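Local coordinates for probable leucine/isoleucine/valine-binding protein (PDB 4KV7) that probably binds branched-chain amino acids or related ligands as a periplasmic solute-binding protein of the leucine-binding family, at residues E140-M145 and A219-G224; A148-G153 and E157-F162; D166-D171 and S249-D254; G175-I180 and V186-L191. The protein carries 1 engineered substitution. One frame throughout, in Å; residues are numbered along the deposited sequence. Where two conformers were deposited one is given.

All four contacts belong to one lobe and depend on few elements. Contacts 1 and 2 pack successive turns of helix 138-151 against the neighbouring parallel strands 219-223 and 159-164; contacts 3 and 4 use the start and the middle of helix 167-183. Contact 3 lies nearest the centre of the chain, about 8 Å between centres, and is aromatic; its touching residues, like those of the apolar contact 1, are all buried. Contacts 2 and 4, both about 23 Å out, pair a buried aliphatic centre with a more open margin: a water bridges the segments in contact 2, and hydrogen bonds shape the turn within 186-191 in contact 4. Phe161, from contact 2, packs against Ile221 of contact 1 and Ile180 and Leu191 of contact 4.

Contact 1 (E140-M145 and A219-G224); sequences EETAAM and AVIMVG
Met145, deposited as selenomethionine, lays its selenium against the side chain of Ile221. SE comes within 3.7 Å of Ile221 CG2 and touches CG1 and CD1 of the same residue as well, so one large, polarisable atom meets three carbons of the isoleucine. The two side chains run at a slant to each other. Met145 reaches that far because CG stands anti to its carbonyl carbon (chi1 -68°) and the chain is extended beyond it, carrying SE straight off the helix toward the sheet. Thr142, one turn earlier, adds a looser touch, its CG2 lying 4.5 Å from Ile221 CG2. Its hydroxyl is used elsewhere: OG1 hydrogen-bonds to the backbone oxygens of Tyr138 and Ala139, within the helix, which leaves the methyl to the apolar side.

In the next shell, Ile221 is held by its strand neighbour. Its CD1 packs 3.8 Å from Ile159 CG2 and equally close to Phe161 CE2, while its backbone bonds with Gly160 and Phe162. Leu246, on the strand at the other flank, also touches Met145. Toward the start of the helix, Glu141 is buried and gripped at both oxygens, OE1 by Thr270 and OE2 by Ser249. A helix laid over a parallel sheet through apolar side chains is the layered alpha/beta arrangement of type I periplasmic binding protein lobes.

Contact 2 (A148-G153 and E157-F162); sequences ALVAKG and EEIGFF
Leu149 and Val150, in the last turn of helix 138-151, receive the tip of Ile159, the first residue of the strand that follows. This is an alpha-beta connection, helix 138-151 leading into strand 159-164 of the mixed, largely parallel sheet. The helix ends in a Schellman motif: Gly153 has positive phi (97°), with Gly153 N bonded to Val150 O at 3.0 Å.

Ile159 points toward the helix, and its chi2 of 170° extends the chain so that CD1 leads. That methyl meets both neighbours from roughly perpendicular directions. Leu149, also directed at the strand, brings CD1 beside it, 4.2 Å from Ile159 CD1, while Val150 CG2 lies nearer to straight ahead of Ile159 CD1, at 4.3 Å. Only methyl groups meet, rather loosely. Outward from them, Leu149 also touches Ala219 and Ile159 leans on Ile221, both of the neighbouring strand 219-223, while Val150 touches His183 at the end of helix 167-183.

Glu158 handles the polar side. Its OE2 forms a salt bridge with Lys218, and OE1 accepts from Lys155 N in the connecting loop. OE1 also receives a hydrogen from a water at 2.7 Å; that water gives its other hydrogen to Gly153 O at 2.9 Å, and the angle at its oxygen between the two acceptors is about 103°.

Contact 3 (D166-D171 and S249-D254); sequences DSYGDD and SFVGAD
Tyr168 stretches from the first turn of helix 167-183 across to Phe250, and its ring carries nearly the whole contact. From CB, CG is anti to the backbone N (chi1 164°), which sends the ring off the helix toward the 249-254 loop. Halfway along, CE2 comes 3.6 Å from Phe250 CD1 and a little farther from CE1, while CE1 of the tyrosine passes near Phe250 CB and packs on Val223. CZ sits 3.5 Å from Phe250 CD1. At the end, OH lies 3.3 Å from Phe250 CB and looks past it toward Val251, whose CG2 is 4.4 Å away. The rings of Tyr168 and Phe250 stand obliquely, centroids 4.7 Å apart and planes at 54°.

Strand 159-164 leads into this helix, whose start is capped by Asp166: OD1 accepts weak bonds from Tyr168 N and Gly169 N, and OD2 pairs with Arg198. Tyr138 meets the tyrosine ring, and Tyr68 and Phe116 meet that of Phe250, making an aromatic cluster.

A formate, probably from the crystallisation liquor, is bound about 3 Å from the Tyr168 side chain, consistent with the cleft between the lobes where type I binding proteins hold their ligand. Because the hydroxyl donates to Gly224 O, its polar demand is met, and what Phe250 meets is van der Waals contact with the phenol's outer end.

Contact 4 (G175-I180 and V186-L191); sequences GGLAAI and VKVSSL
Leu177 and Leu191 cross at about a right angle at the middle of this contact, and the packing is entirely aliphatic. Leu177 has CG anti to its backbone N (chi1 173°), which spreads its two methyls over the 186-191 loop. CD1 approaches Leu191 CD2 at 3.9 Å and meets Val186 CG2 at the same distance, while CD2 meets the exposed Val188, 3.7 Å from its CG2. One turn on, Ile180 divides its branches: CG2 rests 4.2 Å from Val186 CG2, and CD1 faces Leu191 CD2 tip to tip at 4.0 Å. Phe161 of strand 159-164 packs against both Ile180 and Leu191.

Among hydrogen bonds, Lys187 O accepts from Ser190 N at 3.0 Å, closing the short 3-10 turn; in the conformer given, Ser190 OG donates to the same oxygen as well.

The loop leads from helix 167-183 into strand 193-196, parallel beside 159-164, so the contact lies within a beta-alpha-beta crossover. Between the segments it is wholly apolar, made by buried leucine and isoleucine side chains with the two valines at the more open side; just beyond, Arg181 NH2 of the same helix bonds to Val186 O and adds a polar tie.

Contact 1 (E140-M145 and A219-G224)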
# COMPACT_ATOMS: atom_id res chain seq x y z
N GLU A 140 -3.17 -9.88 6.88
CA GLU A 140 -4.43 -9.37 7.42
C GLU A 140 -5.50 -9.16 6.34
O GLU A 140 -6.67 -9.47 6.56
CB GLU A 140 -4.17 -8.10 8.25
CG GLU A 140 -3.41 -8.44 9.53
CD GLU A 140 -2.75 -7.25 10.23
OE1 GLU A 140 -2.38 -6.26 9.57
OE2 GLU A 140 -2.59 -7.34 11.46
N GLU A 141 -5.11 -8.66 5.18
CA GLU A 141 -6.09 -8.48 4.10
C GLU A 141 -6.64 -9.81 3.63
O GLU A 141 -7.86 -9.97 3.47
CB GLU A 141 -5.48 -7.74 2.91
CG GLU A 141 -5.10 -6.30 3.18
CD GLU A 141 -4.64 -5.60 1.93
OE1 GLU A 141 -5.41 -5.54 0.95
OE2 GLU A 141 -3.48 -5.11 1.88
N THR A 142 -5.74 -10.76 3.40
CA THR A 142 -6.16 -12.07 2.89
C THR A 142 -6.96 -12.86 3.90
O THR A 142 -7.87 -13.61 3.53
CB THR A 142 -4.98 -12.90 2.34
OG1 THR A 142 -3.98 -13.07 3.36
CG2 THR A 142 -4.38 -12.25 1.09
N ALA A 143 -6.65 -12.71 5.18
CA ALA A 143 -7.44 -13.36 6.22
C ALA A 143 -8.87 -12.83 6.18
O ALA A 143 -9.83 -13.60 6.29
CB ALA A 143 -6.82 -13.14 7.60
N ALA A 144 -9.02 -11.52 6.07
CA ALA A 144 -10.35 -10.92 6.02
C ALA A 144 -11.15 -11.45 4.82
O ALA A 144 -12.32 -11.80 4.96
CB ALA A 144 -10.26 -9.41 5.99
N MSE A 145 -10.50 -11.51 3.66
CA MSE A 145 -11.14 -12.02 2.46
C MSE A 145 -11.57 -13.47 2.62
O MSE A 145 -12.72 -13.83 2.32
CB MSE A 145 -10.17 -11.94 1.27
CG MSE A 145 -9.82 -10.56 0.80
SE MSE A 145 -8.52 -10.79 -0.57
CE MSE A 145 -8.45 -8.98 -1.31
N ALA A 219 -13.84 -17.91 -6.48
CA ALA A 219 -13.29 -16.64 -6.06
C ALA A 219 -11.83 -16.63 -6.46
O ALA A 219 -11.15 -17.65 -6.33
CB ALA A 219 -13.42 -16.47 -4.55
N VAL A 220 -11.36 -15.49 -6.95
CA VAL A 220 -9.95 -15.33 -7.29
C VAL A 220 -9.41 -14.10 -6.57
O VAL A 220 -9.86 -12.97 -6.81
CB VAL A 220 -9.74 -15.18 -8.81
CG1 VAL A 220 -8.28 -14.91 -9.12
CG2 VAL A 220 -10.19 -16.44 -9.53
N ILE A 221 -8.45 -14.34 -5.68
CA ILE A 221 -7.75 -13.29 -4.95
C ILE A 221 -6.56 -12.85 -5.78
O ILE A 221 -5.68 -13.65 -6.14
CB ILE A 221 -7.35 -13.79 -3.54
CG1 ILE A 221 -8.60 -13.99 -2.69
CG2 ILE A 221 -6.41 -12.80 -2.87
CD1 ILE A 221 -8.38 -14.72 -1.36
N MSE A 222 -6.54 -11.56 -6.11
CA MSE A 222 -5.53 -10.99 -6.99
C MSE A 222 -4.47 -10.25 -6.19
O MSE A 222 -4.75 -9.24 -5.52
CB MSE A 222 -6.18 -10.04 -8.00
CG MSE A 222 -7.26 -10.72 -8.82
SE MSE A 222 -8.00 -9.64 -10.26
CE MSE A 222 -8.54 -8.11 -9.20
N VAL A 223 -3.25 -10.77 -6.26
CA VAL A 223 -2.11 -10.18 -5.59
C VAL A 223 -1.18 -9.69 -6.70
O VAL A 223 -0.19 -10.33 -7.05
CB VAL A 223 -1.41 -11.20 -4.65
CG1 VAL A 223 -0.34 -10.51 -3.84
CG2 VAL A 223 -2.42 -11.90 -3.74
N GLY A 224 -1.55 -8.55 -7.28
CA GLY A 224 -0.88 -8.05 -8.46
C GLY A 224 -0.98 -6.55 -8.54
O GLY A 224 -1.22 -5.89 -7.53

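Contact 2 (A148-G153 and E157-F162)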
# COMPACT_ATOMS: atom_id res chain seq x y z
N ALA A 148 -14.39 -14.10 5.08
CA ALA A 148 -15.66 -13.62 4.56
C ALA A 148 -16.21 -14.51 3.46
O ALA A 148 -17.42 -14.73 3.38
CB ALA A 148 -15.53 -12.20 4.07
N LEU A 149 -15.33 -15.02 2.60
CA LEU A 149 -15.75 -15.93 1.54
C LEU A 149 -16.33 -17.22 2.12
O LEU A 149 -17.38 -17.69 1.69
CB LEU A 149 -14.57 -16.24 0.61
CG LEU A 149 -14.18 -15.09 -0.31
CD1 LEU A 149 -12.78 -15.30 -0.86
CD2 LEU A 149 -15.19 -14.97 -1.45
N VAL A 150 -15.61 -17.79 3.08
CA VAL A 150 -16.04 -19.04 3.69
C VAL A 150 -17.36 -18.84 4.44
O VAL A 150 -18.22 -19.71 4.41
CB VAL A 150 -14.94 -19.60 4.61
CG1 VAL A 150 -15.45 -20.77 5.43
CG2 VAL A 150 -13.73 -20.01 3.78
N ALA A 151 -17.53 -17.69 5.08
CA ALA A 151 -18.78 -17.41 5.78
C ALA A 151 -19.98 -17.37 4.82
O ALA A 151 -21.11 -17.62 5.22
CB ALA A 151 -18.67 -16.10 6.56
N LYS A 152 -19.72 -17.05 3.55
CA LYS A 152 -20.77 -17.00 2.54
C LYS A 152 -20.96 -18.32 1.81
O LYS A 152 -21.79 -18.43 0.91
CB LYS A 152 -20.49 -15.88 1.53
CG LYS A 152 -20.73 -14.49 2.07
CD LYS A 152 -22.16 -14.35 2.56
CE LYS A 152 -22.36 -13.09 3.36
NZ LYS A 152 -23.73 -13.02 3.94
N GLY A 153 -20.21 -19.35 2.21
CA GLY A 153 -20.41 -20.68 1.66
C GLY A 153 -19.48 -21.06 0.53
O GLY A 153 -19.61 -22.13 -0.06
N GLU A 157 -11.52 -24.95 -0.93
CA GLU A 157 -10.94 -25.46 -2.17
C GLU A 157 -11.35 -24.68 -3.41
O GLU A 157 -10.79 -24.88 -4.49
CB GLU A 157 -11.32 -26.93 -2.38
CG GLU A 157 -12.78 -27.15 -2.80
CD GLU A 157 -13.12 -28.61 -3.07
OE1 GLU A 157 -12.32 -29.49 -2.68
OE2 GLU A 157 -14.19 -28.87 -3.67
N GLU A 158 -12.35 -23.80 -3.27
CA GLU A 158 -12.87 -23.01 -4.38
C GLU A 158 -12.27 -21.60 -4.42
O GLU A 158 -12.69 -20.77 -5.24
CB GLU A 158 -14.39 -22.90 -4.29
CG GLU A 158 -15.11 -24.22 -4.53
CD GLU A 158 -16.58 -24.20 -4.16
OE1 GLU A 158 -17.00 -23.33 -3.38
OE2 GLU A 158 -17.31 -25.07 -4.66
N ILE A 159 -11.29 -21.34 -3.56
CA ILE A 159 -10.62 -20.04 -3.53
C ILE A 159 -9.29 -20.14 -4.25
O ILE A 159 -8.39 -20.88 -3.82
CB ILE A 159 -10.40 -19.56 -2.08
CG1 ILE A 159 -11.73 -19.43 -1.35
CG2 ILE A 159 -9.66 -18.22 -2.08
CD1 ILE A 159 -11.57 -19.20 0.14
N GLY A 160 -9.16 -19.40 -5.34
CA GLY A 160 -7.95 -19.39 -6.14
C GLY A 160 -7.18 -18.09 -6.04
O GLY A 160 -7.67 -17.10 -5.49
N PHE A 161 -5.97 -18.09 -6.59
CA PHE A 161 -5.07 -16.94 -6.48
C PHE A 161 -4.46 -16.62 -7.83
O PHE A 161 -4.09 -17.52 -8.58
CB PHE A 161 -3.97 -17.23 -5.47
CG PHE A 161 -4.50 -17.43 -4.08
CD1 PHE A 161 -5.02 -18.65 -3.67
CD2 PHE A 161 -4.52 -16.36 -3.21
CE1 PHE A 161 -5.55 -18.80 -2.40
CE2 PHE A 161 -5.06 -16.51 -1.94
CZ PHE A 161 -5.57 -17.73 -1.54
N PHE A 162 -4.37 -15.32 -8.12
CA PHE A 162 -3.67 -14.82 -9.30
C PHE A 162 -2.64 -13.84 -8.78
O PHE A 162 -3.01 -12.80 -8.23
CB PHE A 162 -4.64 -14.10 -10.24
CG PHE A 162 -3.97 -13.48 -11.43
CD1 PHE A 162 -3.50 -14.27 -12.47
CD2 PHE A 162 -3.79 -12.11 -11.50
CE1 PHE A 162 -2.86 -13.69 -13.56
CE2 PHE A 162 -3.16 -11.53 -12.58
CZ PHE A 162 -2.70 -12.32 -13.61
O HOH W 1 -19.63 -23.04 -2.81

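Contact 3 (D166-D171 and S249-D254)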
# COMPACT_ATOMS: atom_id res chain seq x y z
N ASP A 166 6.83 -13.26 -7.83
CA ASP A 166 7.96 -12.71 -7.10
C ASP A 166 7.60 -12.66 -5.62
O ASP A 166 6.60 -13.25 -5.20
CB ASP A 166 8.39 -11.32 -7.63
CG ASP A 166 7.32 -10.25 -7.47
OD1 ASP A 166 6.32 -10.48 -6.76
OD2 ASP A 166 7.51 -9.15 -8.04
N SER A 167 8.40 -11.94 -4.84
CA SER A 167 8.18 -11.90 -3.40
C SER A 167 6.86 -11.24 -2.99
O SER A 167 6.33 -11.52 -1.91
CB SER A 167 9.34 -11.20 -2.71
OG SER A 167 9.57 -9.92 -3.26
N TYR A 168 6.31 -10.35 -3.82
CA TYR A 168 5.00 -9.76 -3.54
C TYR A 168 3.92 -10.82 -3.65
O TYR A 168 3.14 -11.05 -2.71
CB TYR A 168 4.74 -8.60 -4.52
CG TYR A 168 3.31 -8.12 -4.61
CD1 TYR A 168 2.49 -8.03 -3.49
CD2 TYR A 168 2.80 -7.70 -5.84
CE1 TYR A 168 1.21 -7.54 -3.59
CE2 TYR A 168 1.51 -7.22 -5.96
CZ TYR A 168 0.71 -7.16 -4.83
OH TYR A 168 -0.58 -6.69 -4.92
N GLY A 169 3.85 -11.46 -4.81
CA GLY A 169 2.83 -12.47 -5.01
C GLY A 169 2.98 -13.62 -4.04
O GLY A 169 1.98 -14.13 -3.52
N ASP A 170 4.22 -14.04 -3.78
CA ASP A 170 4.47 -15.07 -2.79
C ASP A 170 3.86 -14.70 -1.44
O ASP A 170 3.21 -15.52 -0.79
CB ASP A 170 5.98 -15.27 -2.56
CG ASP A 170 6.69 -15.96 -3.72
OD1 ASP A 170 6.05 -16.41 -4.69
OD2 ASP A 170 7.93 -16.04 -3.63
N ASP A 171 4.07 -13.46 -1.01
CA ASP A 171 3.62 -13.05 0.31
C ASP A 171 2.09 -13.07 0.42
O ASP A 171 1.54 -13.55 1.42
CB ASP A 171 4.18 -11.68 0.67
CG ASP A 171 4.08 -11.41 2.16
OD1 ASP A 171 4.91 -11.96 2.89
OD2 ASP A 171 3.19 -10.66 2.57
N SER A 249 -4.98 -4.38 -1.55
CA SER A 249 -4.75 -2.94 -1.55
C SER A 249 -3.80 -2.46 -2.64
O SER A 249 -4.04 -1.44 -3.31
CB SER A 249 -4.21 -2.53 -0.19
OG SER A 249 -3.02 -3.25 0.08
N PHE A 250 -2.70 -3.18 -2.80
CA PHE A 250 -1.60 -2.79 -3.66
C PHE A 250 -1.98 -2.77 -5.14
O PHE A 250 -1.33 -2.10 -5.92
CB PHE A 250 -0.42 -3.76 -3.44
CG PHE A 250 0.87 -3.33 -4.09
CD1 PHE A 250 1.18 -3.70 -5.40
CD2 PHE A 250 1.81 -2.60 -3.37
CE1 PHE A 250 2.37 -3.32 -5.98
CE2 PHE A 250 2.99 -2.20 -3.96
CZ PHE A 250 3.27 -2.56 -5.28
N VAL A 251 -3.03 -3.50 -5.53
CA VAL A 251 -3.45 -3.51 -6.93
C VAL A 251 -3.69 -2.10 -7.44
O VAL A 251 -3.33 -1.78 -8.57
CB VAL A 251 -4.72 -4.37 -7.11
CG1 VAL A 251 -5.27 -4.26 -8.53
CG2 VAL A 251 -4.43 -5.82 -6.77
N GLY A 252 -4.30 -1.26 -6.60
CA GLY A 252 -4.68 0.08 -6.99
C GLY A 252 -6.10 0.08 -7.53
O GLY A 252 -6.31 0.02 -8.75
N ALA A 253 -7.07 0.12 -6.62
CA ALA A 253 -8.47 -0.06 -6.99
C ALA A 253 -8.97 1.06 -7.88
O ALA A 253 -9.83 0.84 -8.73
CB ALA A 253 -9.34 -0.19 -5.75
N ASP A 254 -8.46 2.27 -7.68
CA ASP A 254 -8.89 3.38 -8.51
C ASP A 254 -8.38 3.24 -9.94
O ASP A 254 -9.13 3.42 -10.90
CB ASP A 254 -8.47 4.70 -7.87
CG ASP A 254 -9.12 4.90 -6.52
OD1 ASP A 254 -10.36 5.07 -6.49
OD2 ASP A 254 -8.41 4.87 -5.49

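Contact 4 (G175-I180 and V186-L191)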
# COMPACT_ATOMS: atom_id res chain seq x y z
N GLY A 175 -0.21 -15.65 2.66
CA GLY A 175 -1.25 -15.14 3.55
C GLY A 175 -2.57 -15.85 3.30
O GLY A 175 -3.26 -16.25 4.24
N GLY A 176 -2.93 -16.01 2.04
CA GLY A 176 -4.15 -16.72 1.69
C GLY A 176 -4.13 -18.17 2.13
O GLY A 176 -5.12 -18.69 2.66
N LEU A 177 -2.99 -18.83 1.92
CA LEU A 177 -2.80 -20.21 2.33
C LEU A 177 -3.01 -20.37 3.84
O LEU A 177 -3.71 -21.29 4.29
CB LEU A 177 -1.40 -20.67 1.94
CG LEU A 177 -0.97 -22.05 2.44
CD1 LEU A 177 -1.83 -23.17 1.86
CD2 LEU A 177 0.50 -22.27 2.11
N ALA A 178 -2.39 -19.49 4.62
CA ALA A 178 -2.54 -19.55 6.07
C ALA A 178 -4.00 -19.35 6.48
O ALA A 178 -4.51 -20.05 7.36
CB ALA A 178 -1.66 -18.50 6.73
N ALA A 179 -4.68 -18.43 5.82
CA ALA A 179 -6.07 -18.16 6.16
C ALA A 179 -6.97 -19.35 5.82
O ALA A 179 -7.86 -19.71 6.59
CB ALA A 179 -6.56 -16.90 5.48
N ILE A 180 -6.72 -19.97 4.68
CA ILE A 180 -7.47 -21.16 4.27
C ILE A 180 -7.23 -22.31 5.25
O ILE A 180 -8.17 -23.02 5.64
CB ILE A 180 -7.08 -21.56 2.82
CG1 ILE A 180 -7.70 -20.57 1.82
CG2 ILE A 180 -7.53 -22.97 2.50
CD1 ILE A 180 -7.13 -20.66 0.41
N VAL A 186 -4.85 -28.34 4.07
CA VAL A 186 -4.60 -28.43 2.63
C VAL A 186 -3.10 -28.51 2.37
O VAL A 186 -2.30 -28.02 3.16
CB VAL A 186 -5.15 -27.20 1.87
CG1 VAL A 186 -6.67 -27.14 1.93
CG2 VAL A 186 -4.55 -25.91 2.41
N LYS A 187 -2.73 -29.12 1.25
CA LYS A 187 -1.36 -29.06 0.77
C LYS A 187 -1.21 -27.82 -0.10
O LYS A 187 -2.14 -27.46 -0.83
CB LYS A 187 -1.01 -30.30 -0.05
CG LYS A 187 -1.19 -31.61 0.70
CD LYS A 187 -0.19 -31.75 1.83
CE LYS A 187 -0.48 -32.98 2.68
NZ LYS A 187 0.43 -33.10 3.86
N VAL A 188 -0.06 -27.16 -0.04
CA VAL A 188 0.12 -25.93 -0.79
C VAL A 188 -0.08 -26.15 -2.30
O VAL A 188 -0.61 -25.28 -2.99
CB VAL A 188 1.46 -25.22 -0.48
CG1 VAL A 188 2.64 -26.05 -0.94
CG2 VAL A 188 1.50 -23.83 -1.10
N SER A 189 0.30 -27.32 -2.80
CA SER A 189 0.20 -27.62 -4.24
C SER A 189 -1.25 -27.75 -4.72
O SER A 189 -1.50 -27.73 -5.93
CB SER A 189 0.96 -28.90 -4.58
OG SER A 189 0.36 -30.02 -3.94
N SER A 190 -2.19 -27.86 -3.79
CA SER A 190 -3.59 -28.04 -4.15
C SER A 190 -4.29 -26.73 -4.52
O SER A 190 -5.29 -26.74 -5.22
CB SER A 190 -4.35 -28.72 -3.00
OG SER A 190 -4.49 -27.85 -1.90
N LEU A 191 -3.76 -25.61 -4.06
CA LEU A 191 -4.42 -24.33 -4.29
C LEU A 191 -4.33 -23.89 -5.75
O LEU A 191 -3.28 -24.04 -6.39
CB LEU A 191 -3.81 -23.24 -3.41
CG LEU A 191 -4.29 -23.14 -1.96
CD1 LEU A 191 -3.97 -24.39 -1.15
CD2 LEU A 191 -3.68 -21.92 -1.29